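PDB 4QRO: gamma-resorcylate decarboxylase, which probably catalyses the non-oxidative decarboxylation of gamma-resorcylate (2,6-dihydroxybenzoate) to resorcinol at a manganese-containing active site. Local coordinates for residues Ala245-Lys248 with Ile249-Phe253; Trp29-Leu32 with Arg33-Leu36; Ser226-Arg229 with Ile230-Asn234. One frame throughout, in Å; residues are numbered along the deposited sequence.

Contact 1: Ala245-Lys248 with Ile249-Phe253; sequences AKRK and IVDYF
Tyr252 and Asp251 both carry CG beside the backbone N and opposite the carbonyl carbon (chi1 -54° and -67°), a setting that sends ring and carboxylate back from the first turn of helix 249-256 to Ala245, Arg247 and Lys248 in the incoming loop. Asp251 OD2 accepts the backbone N-H of the N-cap residue, 3.2 Å from Lys248 N, on the anti side of the carboxylate and out of its plane. This is one half of a capping box. A lysine at the N-cap cannot return the other half, but Asp231 of helix 223-232 accepts the N-H groups of Ile249 and Val250.

The Arg247 chain bends at chi3 and lays its guanidinium almost parallel to the Asp251 carboxylate, the planes 11° apart, with Asp251 CB over the guanidinium centre. No N-H of the guanidinium points at Asp251, and the salt bridge from Arg247 NE to Asp251 OD2 is long, at 3.9 Å; NH1 pairs instead with Glu255, one turn further on.

Tyr252 comes alongside the loop. Its OH accepts the N-H of Arg247, 3.0 Å from Arg247 N, and is also hydrogen-bonded to Asp207, while Tyr252 CE2 rests 3.6 Å from Ala245 CB. A phenylalanine here would keep the ring against Ala245 but would probably leave Arg247 N without its acceptor and Asp207 without this hydroxyl.

The helix start is thus bound by Asp251 of its own first turn and by Asp231 of helix 223-232; the two negative charges probably interact favourably with the helix dipole.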
loop_
_atom_site.group_PDB
_atom_site.type_symbol
_atom_site.label_atom_id
_atom_site.label_comp_id
_atom_site.label_asym_id
_atom_site.label_seq_id
_atom_site.Cartn_x
_atom_site.Cartn_y
_atom_site.Cartn_z
ATOM N N ALA A 245 -18.686 -10.227 -4.025
ATOM C CA ALA A 245 -19.133 -9.995 -2.656
ATOM C C ALA A 245 -20.337 -9.082 -2.620
ATOM O O ALA A 245 -20.454 -8.150 -3.433
ATOM C CB ALA A 245 -18.039 -9.419 -1.801
ATOM N N LYS A 246 -21.174 -9.321 -1.611
ATOM C CA LYS A 246 -22.421 -8.593 -1.402
ATOM C C LYS A 246 -22.264 -7.219 -0.778
ATOM O O LYS A 246 -23.064 -6.350 -1.050
ATOM C CB LYS A 246 -23.371 -9.412 -0.514
ATOM C CG LYS A 246 -24.121 -10.526 -1.232
ATOM C CD LYS A 246 -25.128 -11.177 -0.289
ATOM C CE LYS A 246 -26.237 -11.885 -1.047
ATOM N NZ LYS A 246 -25.701 -12.965 -1.916
ATOM N N ARG A 247 -21.243 -7.025 0.055
ATOM C CA ARG A 247 -21.145 -5.846 0.904
ATOM C C ARG A 247 -19.884 -5.046 0.578
ATOM O O ARG A 247 -19.195 -5.355 -0.392
ATOM C CB ARG A 247 -21.147 -6.291 2.362
ATOM C CG ARG A 247 -22.441 -6.990 2.763
ATOM C CD ARG A 247 -22.210 -7.860 3.974
ATOM N NE ARG A 247 -22.172 -7.048 5.176
ATOM C CZ ARG A 247 -21.573 -7.386 6.318
ATOM N NH1 ARG A 247 -20.911 -8.534 6.454
ATOM N NH2 ARG A 247 -21.636 -6.547 7.339
ATOM N N LYS A 248 -19.635 -4.001 1.372
ATOM C CA LYS A 248 -18.441 -3.140 1.234
ATOM C C LYS A 248 -17.198 -3.909 1.661
ATOM O O LYS A 248 -17.268 -4.766 2.549
ATOM C CB LYS A 248 -18.586 -1.881 2.103
ATOM C CG LYS A 248 -19.711 -0.935 1.705
ATOM C CD LYS A 248 -19.946 0.070 2.830
ATOM C CE LYS A 248 -20.967 1.125 2.457
ATOM N NZ LYS A 248 -20.303 2.270 1.785
ATOM N N ILE A 249 -16.054 -3.629 1.027
ATOM C CA ILE A 249 -14.807 -4.276 1.431
ATOM C C ILE A 249 -14.555 -4.024 2.941
ATOM O O ILE A 249 -14.166 -4.934 3.672
ATOM C CB ILE A 249 -13.613 -3.789 0.567
ATOM C CG1 ILE A 249 -13.795 -4.168 -0.917
ATOM C CG2 ILE A 249 -12.282 -4.266 1.142
ATOM C CD1 ILE A 249 -14.037 -5.652 -1.183
ATOM N N VAL A 250 -14.812 -2.805 3.411
ATOM C CA VAL A 250 -14.564 -2.459 4.803
ATOM C C VAL A 250 -15.356 -3.345 5.782
ATOM O O VAL A 250 -14.909 -3.574 6.911
ATOM C CB VAL A 250 -14.829 -0.959 5.097
ATOM C CG1 VAL A 250 -16.327 -0.640 5.058
ATOM C CG2 VAL A 250 -14.245 -0.564 6.458
ATOM N N ASP A 251 -16.513 -3.843 5.357
ATOM C CA ASP A 251 -17.315 -4.753 6.200
ATOM C C ASP A 251 -16.555 -6.052 6.484
ATOM O O ASP A 251 -16.483 -6.489 7.624
ATOM C CB ASP A 251 -18.683 -5.071 5.562
ATOM C CG ASP A 251 -19.604 -3.853 5.495
ATOM O OD1 ASP A 251 -19.586 -3.034 6.419
ATOM O OD2 ASP A 251 -20.325 -3.703 4.497
ATOM N N TYR A 252 -15.943 -6.637 5.462
ATOM C CA TYR A 252 -15.178 -7.898 5.633
ATOM C C TYR A 252 -13.878 -7.674 6.388
ATOM O O TYR A 252 -13.474 -8.471 7.223
ATOM C CB TYR A 252 -14.911 -8.550 4.265
ATOM C CG TYR A 252 -16.198 -8.747 3.468
ATOM C CD1 TYR A 252 -17.191 -9.614 3.922
ATOM C CD2 TYR A 252 -16.430 -8.039 2.305
ATOM C CE1 TYR A 252 -18.360 -9.798 3.215
ATOM C CE2 TYR A 252 -17.601 -8.195 1.594
ATOM C CZ TYR A 252 -18.562 -9.082 2.047
ATOM O OH TYR A 252 -19.735 -9.225 1.340
ATOM N N PHE A 253 -13.246 -6.543 6.138
ATOM C CA PHE A 253 -12.062 -6.161 6.893
ATOM C C PHE A 253 -12.374 -6.064 8.383
ATOM O O PHE A 253 -11.636 -6.601 9.246
ATOM C CB PHE A 253 -11.541 -4.813 6.348
ATOM C CG PHE A 253 -10.173 -4.431 6.842
ATOM C CD1 PHE A 253 -9.089 -5.276 6.652
ATOM C CD2 PHE A 253 -9.958 -3.185 7.461
ATOM C CE1 PHE A 253 -7.816 -4.912 7.106
ATOM C CE2 PHE A 253 -8.693 -2.830 7.908
ATOM C CZ PHE A 253 -7.621 -3.686 7.728
#

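Contact 2: Trp29-Leu32 with Arg33-Leu36; sequences WPEL and RSRL
Glu31 and Arg35, one turn apart on helix 29-37, make the tight polar side of this contact. The Glu31 chain bends at chi2 (75°) and brings OE2 to the edge of the Arg35 guanidinium, 2.8 Å from Arg35 NE, with a weak second bond from NH2. Carboxylate and guanidinium stand steeply to each other, their planes 78° apart, and OE2 is approached on its anti side. The same oxygen pairs with Arg42, while Arg35 reaches on to Pro289 O through NH1 and to Asn292 through NH2, and makes a cation-pi contact with Trp236 of the second subunit.

Close packing continues on the buried face, where Leu32 CG lies 3.8 Å from Leu36 CD1 and Leu36 also touches Leu17, Ser20 and Pro289. Backbone i to i+4 bonds run through the whole turn, among them Arg33 N to Trp29 O at 2.7 Å.

The other side is looser and bridged by water. Arg33 crosses the Trp29 indole at about a right angle: its CB stands over the six-membered ring in a CH-pi contact, 4.2 Å from the centroid. In the conformer given, one of two deposited, the guanidinium sits with Trp29 CD1 over one face. One water accepts from both Trp29 NE1, at 2.9 Å, and Arg33 NH1. Another accepts from Arg33 NE and donates to Pro30 O, 2.7 Å away.

Exposed, water-bridged Arg33 thus contrasts with Arg35 and its direct protein partners. Through its bond to Pro289 O, next but one to the manganese ligand Asp287, Arg35 ties this helix to a loop of the active site. Glu31 OE2, shared by Arg35 and Arg42, probably offsets the two positive charges only in part.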
loop_
_atom_site.group_PDB
_atom_site.type_symbol
_atom_site.label_atom_id
_atom_site.label_comp_id
_atom_site.label_asym_id
_atom_site.label_seq_id
_atom_site.Cartn_x
_atom_site.Cartn_y
_atom_site.Cartn_z
ATOM N N TRP A 29 24.310 -13.174 7.844
ATOM C CA TRP A 29 23.698 -14.507 7.716
ATOM C C TRP A 29 24.004 -15.441 8.915
ATOM O O TRP A 29 23.087 -16.123 9.444
ATOM C CB TRP A 29 24.096 -15.142 6.363
ATOM C CG TRP A 29 23.588 -16.537 6.189
ATOM C CD1 TRP A 29 24.338 -17.672 6.018
ATOM C CD2 TRP A 29 22.218 -16.956 6.196
ATOM N NE1 TRP A 29 23.515 -18.766 5.914
ATOM C CE2 TRP A 29 22.210 -18.356 6.018
ATOM C CE3 TRP A 29 20.994 -16.282 6.335
ATOM C CZ2 TRP A 29 21.028 -19.098 5.992
ATOM C CZ3 TRP A 29 19.822 -17.015 6.307
ATOM C CH2 TRP A 29 19.849 -18.414 6.125
ATOM N N PRO A 30 25.274 -15.474 9.384
ATOM C CA PRO A 30 25.518 -16.376 10.527
ATOM C C PRO A 30 24.585 -16.098 11.702
ATOM O O PRO A 30 24.058 -17.029 12.303
ATOM C CB PRO A 30 26.984 -16.105 10.867
ATOM C CG PRO A 30 27.576 -15.710 9.537
ATOM C CD PRO A 30 26.516 -14.821 8.944
ATOM N N GLU A 31 24.339 -14.828 12.013
ATOM C CA GLU A 31 23.384 -14.496 13.087
ATOM C C GLU A 31 21.967 -14.928 12.756
ATOM O O GLU A 31 21.313 -15.573 13.593
ATOM C CB GLU A 31 23.374 -12.989 13.401
ATOM C CG GLU A 31 22.248 -12.552 14.342
ATOM C CD GLU A 31 22.481 -12.933 15.804
ATOM O OE1 GLU A 31 23.556 -13.448 16.092
ATOM O OE2 GLU A 31 21.600 -12.726 16.675
ATOM N N LEU A 32 21.466 -14.527 11.576
ATOM C CA LEU A 32 20.105 -14.856 11.196
ATOM C C LEU A 32 19.861 -16.364 11.189
ATOM O O LEU A 32 18.843 -16.827 11.685
ATOM C CB LEU A 32 19.749 -14.277 9.806
ATOM C CG LEU A 32 18.327 -14.587 9.328
ATOM C CD1 LEU A 32 17.321 -14.117 10.363
ATOM C CD2 LEU A 32 18.028 -13.979 7.955
ATOM N N ARG A 33 20.780 -17.099 10.573
ATOM C CA ARG A 33 20.789 -18.567 10.567
ATOM C C ARG A 33 20.607 -19.139 11.980
ATOM O O ARG A 33 19.754 -20.030 12.232
ATOM C CB ARG A 33 22.138 -19.026 9.968
ATOM C CG ARG A 33 22.430 -20.519 9.950
ATOM C CD ARG A 33 23.619 -20.829 9.038
ATOM N NE ARG A 33 24.862 -20.200 9.486
ATOM C CZ ARG A 33 26.000 -20.195 8.796
ATOM N NH1 ARG A 33 26.078 -20.764 7.592
ATOM N NH2 ARG A 33 27.064 -19.603 9.309
ATOM N N SER A 34 21.450 -18.659 12.886
ATOM C CA SER A 34 21.465 -19.120 14.287
ATOM C C SER A 34 20.139 -18.826 14.977
ATOM O O SER A 34 19.636 -19.667 15.729
ATOM C CB SER A 34 22.607 -18.467 15.066
ATOM O OG SER A 34 22.408 -17.083 15.176
ATOM N N ARG A 35 19.544 -17.652 14.699
ATOM C CA ARG A 35 18.218 -17.322 15.263
ATOM C C ARG A 35 17.143 -18.208 14.684
ATOM O O ARG A 35 16.251 -18.666 15.430
ATOM C CB ARG A 35 17.827 -15.878 14.976
ATOM C CG ARG A 35 18.711 -14.825 15.597
ATOM C CD ARG A 35 18.280 -13.417 15.138
ATOM N NE ARG A 35 18.987 -12.349 15.802
ATOM C CZ ARG A 35 18.677 -11.060 15.727
ATOM N NH1 ARG A 35 17.661 -10.629 14.981
ATOM N NH2 ARG A 35 19.382 -10.200 16.430
ATOM N N LEU A 36 17.209 -18.460 13.371
ATOM C CA LEU A 36 16.178 -19.242 12.685
ATOM C C LEU A 36 16.166 -20.675 13.199
ATOM O O LEU A 36 15.111 -21.246 13.364
ATOM C CB LEU A 36 16.333 -19.230 11.152
ATOM C CG LEU A 36 15.784 -17.974 10.467
ATOM C CD1 LEU A 36 16.326 -17.816 9.050
ATOM C CD2 LEU A 36 14.241 -17.964 10.473
HETATM O O HOH W 1 23.954 -21.611 5.693
HETATM O O HOH W 2 25.079 -19.561 12.242
#

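Contact 3: Ser226-Arg229 with Ile230-Asn234; sequences SMWR and IDHRN
Trp228 and His232 form an offset stack one turn apart on helix 223-232, a helix between strands 214-216 and 257-260 of the amidohydrolase (beta/alpha)8 barrel fold. Their planes are only 6° apart, and the centroids of the His232 ring and the Trp228 five-membered ring are separated by 4.0 Å.

His232 can be followed outward. CB lies over the Trp228 ring face, 3.3 Å from Trp228 CE2, and makes a CH-pi contact with the six-membered ring. CG, set beside the backbone N (chi1 -64°), comes within 3.4 Å of Trp228 NE1 on the same side of the indole as CB. ND1 turns back to the backbone and donates to Trp228 O at 2.9 Å, with that oxygen within 1° of the imidazole plane. CE1 lies 3.8 Å from Trp228 CD1, CD2 passes near NE1, and the NE2 tip reaches the side chain of Lys248. Trp228 O accepts from both His232 N and ND1; the ND1 bond, with the stack, probably holds the imidazole's rotation.

The neighbouring residues serve the dimer. Arg229 extends to Gly263 O of the second subunit and through NH2 to the inhibitor 2-nitroresorcinol, and Asn234 also bonds that inhibitor, so the end of the helix and the loop after it help complete the pocket of the partner. Arg233, whose NE bonds Thr186 of the second subunit, leaves helical backbone angles here. Its N still donates to Arg229 O at 3.1 Å, and Arg233 CD lies 3.2 Å from that same oxygen.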
loop_
_atom_site.group_PDB
_atom_site.type_symbol
_atom_site.label_atom_id
_atom_site.label_comp_id
_atom_site.label_asym_id
_atom_site.label_seq_id
_atom_site.Cartn_x
_atom_site.Cartn_y
_atom_site.Cartn_z
ATOM N N SER A 226 -5.800 3.286 3.499
ATOM C CA SER A 226 -6.473 3.424 2.231
ATOM C C SER A 226 -7.858 2.744 2.198
ATOM O O SER A 226 -8.500 2.703 1.128
ATOM C CB SER A 226 -5.584 2.871 1.103
ATOM O OG SER A 226 -4.335 3.535 1.060
ATOM N N MET A 227 -8.327 2.231 3.334
ATOM C CA MET A 227 -9.563 1.438 3.344
ATOM C C MET A 227 -10.788 2.287 2.949
ATOM O O MET A 227 -11.644 1.831 2.170
ATOM C CB MET A 227 -9.766 0.744 4.714
ATOM C CG MET A 227 -10.970 -0.185 4.786
ATOM S SD MET A 227 -11.057 -1.498 3.547
ATOM C CE MET A 227 -9.541 -2.396 3.904
ATOM N N TRP A 228 -10.865 3.516 3.458
ATOM C CA TRP A 228 -11.960 4.401 3.066
ATOM C C TRP A 228 -12.018 4.513 1.557
ATOM O O TRP A 228 -13.071 4.338 0.954
ATOM C CB TRP A 228 -11.838 5.795 3.683
ATOM C CG TRP A 228 -12.993 6.666 3.312
ATOM C CD1 TRP A 228 -14.216 6.734 3.941
ATOM C CD2 TRP A 228 -13.054 7.590 2.223
ATOM N NE1 TRP A 228 -15.027 7.635 3.303
ATOM C CE2 TRP A 228 -14.341 8.181 2.249
ATOM C CE3 TRP A 228 -12.170 7.944 1.199
ATOM C CZ2 TRP A 228 -14.754 9.120 1.293
ATOM C CZ3 TRP A 228 -12.584 8.892 0.239
ATOM C CH2 TRP A 228 -13.856 9.466 0.308
ATOM N N ARG A 229 -10.873 4.813 0.941
ATOM C CA ARG A 229 -10.832 5.039 -0.518
ATOM C C ARG A 229 -11.185 3.784 -1.352
ATOM O O ARG A 229 -11.788 3.887 -2.427
ATOM C CB ARG A 229 -9.471 5.605 -0.896
ATOM C CG ARG A 229 -9.278 5.923 -2.378
ATOM C CD ARG A 229 -8.029 6.783 -2.531
ATOM N NE ARG A 229 -7.491 6.817 -3.882
ATOM C CZ ARG A 229 -8.074 7.414 -4.917
ATOM N NH1 ARG A 229 -9.247 8.050 -4.780
ATOM N NH2 ARG A 229 -7.480 7.375 -6.105
ATOM N N ILE A 230 -10.805 2.601 -0.865
ATOM C CA ILE A 230 -11.139 1.354 -1.554
ATOM C C ILE A 230 -12.645 1.316 -1.907
ATOM O O ILE A 230 -12.991 0.982 -3.046
ATOM C CB ILE A 230 -10.716 0.091 -0.739
ATOM C CG1 ILE A 230 -9.189 -0.053 -0.759
ATOM C CG2 ILE A 230 -11.358 -1.184 -1.295
ATOM C CD1 ILE A 230 -8.657 -1.093 0.188
ATOM N N ASP A 231 -13.518 1.628 -0.938
ATOM C CA ASP A 231 -15.006 1.571 -1.157
ATOM C C ASP A 231 -15.580 2.902 -1.647
ATOM O O ASP A 231 -16.518 2.923 -2.443
ATOM C CB ASP A 231 -15.749 1.231 0.127
ATOM C CG ASP A 231 -15.531 -0.196 0.577
ATOM O OD1 ASP A 231 -15.729 -1.113 -0.253
ATOM O OD2 ASP A 231 -15.182 -0.396 1.773
ATOM N N HIS A 232 -15.037 4.009 -1.143
ATOM C CA HIS A 232 -15.694 5.302 -1.293
ATOM C C HIS A 232 -15.195 6.177 -2.436
ATOM O O HIS A 232 -15.753 7.244 -2.669
ATOM C CB HIS A 232 -15.646 6.067 0.020
ATOM C CG HIS A 232 -16.403 5.400 1.122
ATOM N ND1 HIS A 232 -15.824 4.479 1.972
ATOM C CD2 HIS A 232 -17.700 5.492 1.495
ATOM C CE1 HIS A 232 -16.726 4.046 2.834
ATOM N NE2 HIS A 232 -17.873 4.652 2.573
ATOM N N ARG A 233 -14.161 5.750 -3.157
ATOM C CA ARG A 233 -13.725 6.504 -4.357
ATOM C C ARG A 233 -14.885 6.696 -5.332
ATOM O O ARG A 233 -15.731 5.808 -5.514
ATOM C CB ARG A 233 -12.545 5.842 -5.075
ATOM C CG ARG A 233 -12.880 4.621 -5.924
ATOM C CD ARG A 233 -13.523 3.495 -5.140
ATOM N NE ARG A 233 -13.906 2.379 -6.009
ATOM C CZ ARG A 233 -15.031 2.309 -6.705
ATOM N NH1 ARG A 233 -15.942 3.291 -6.643
ATOM N NH2 ARG A 233 -15.258 1.236 -7.450
ATOM N N ASN A 234 -14.917 7.879 -5.958
ATOM C CA ASN A 234 -15.953 8.233 -6.911
ATOM C C ASN A 234 -17.349 8.031 -6.303
ATOM O O ASN A 234 -18.240 7.467 -6.939
ATOM C CB ASN A 234 -15.827 7.412 -8.193
ATOM C CG ASN A 234 -14.409 7.336 -8.731
ATOM O OD1 ASN A 234 -13.974 6.270 -9.183
ATOM N ND2 ASN A 234 -13.702 8.433 -8.709
HETATM O O HOH W 3 -14.167 1.786 2.929
#

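Overall arrangement
Along the chain the order is contact 2, contact 3, contact 1. Contacts 3 and 1 are neighbours, their centres 12 Å apart, on the successive helices 223-232 and 249-256. They are joined by Met227 against Phe253 and by the Asp231 side chain at the start of the second helix. Contact 2, on helix 29-37, lies across the chain's centre, about 41 Å from each of the others between centres. Contacts 2 and 3 both meet the second subunit, and contact 1 touches it through Ile249 alone. The two regions thus lie on opposite sides of the chain's centre, and contact 3 contributes to the partner's active-site pocket across the dimer interface.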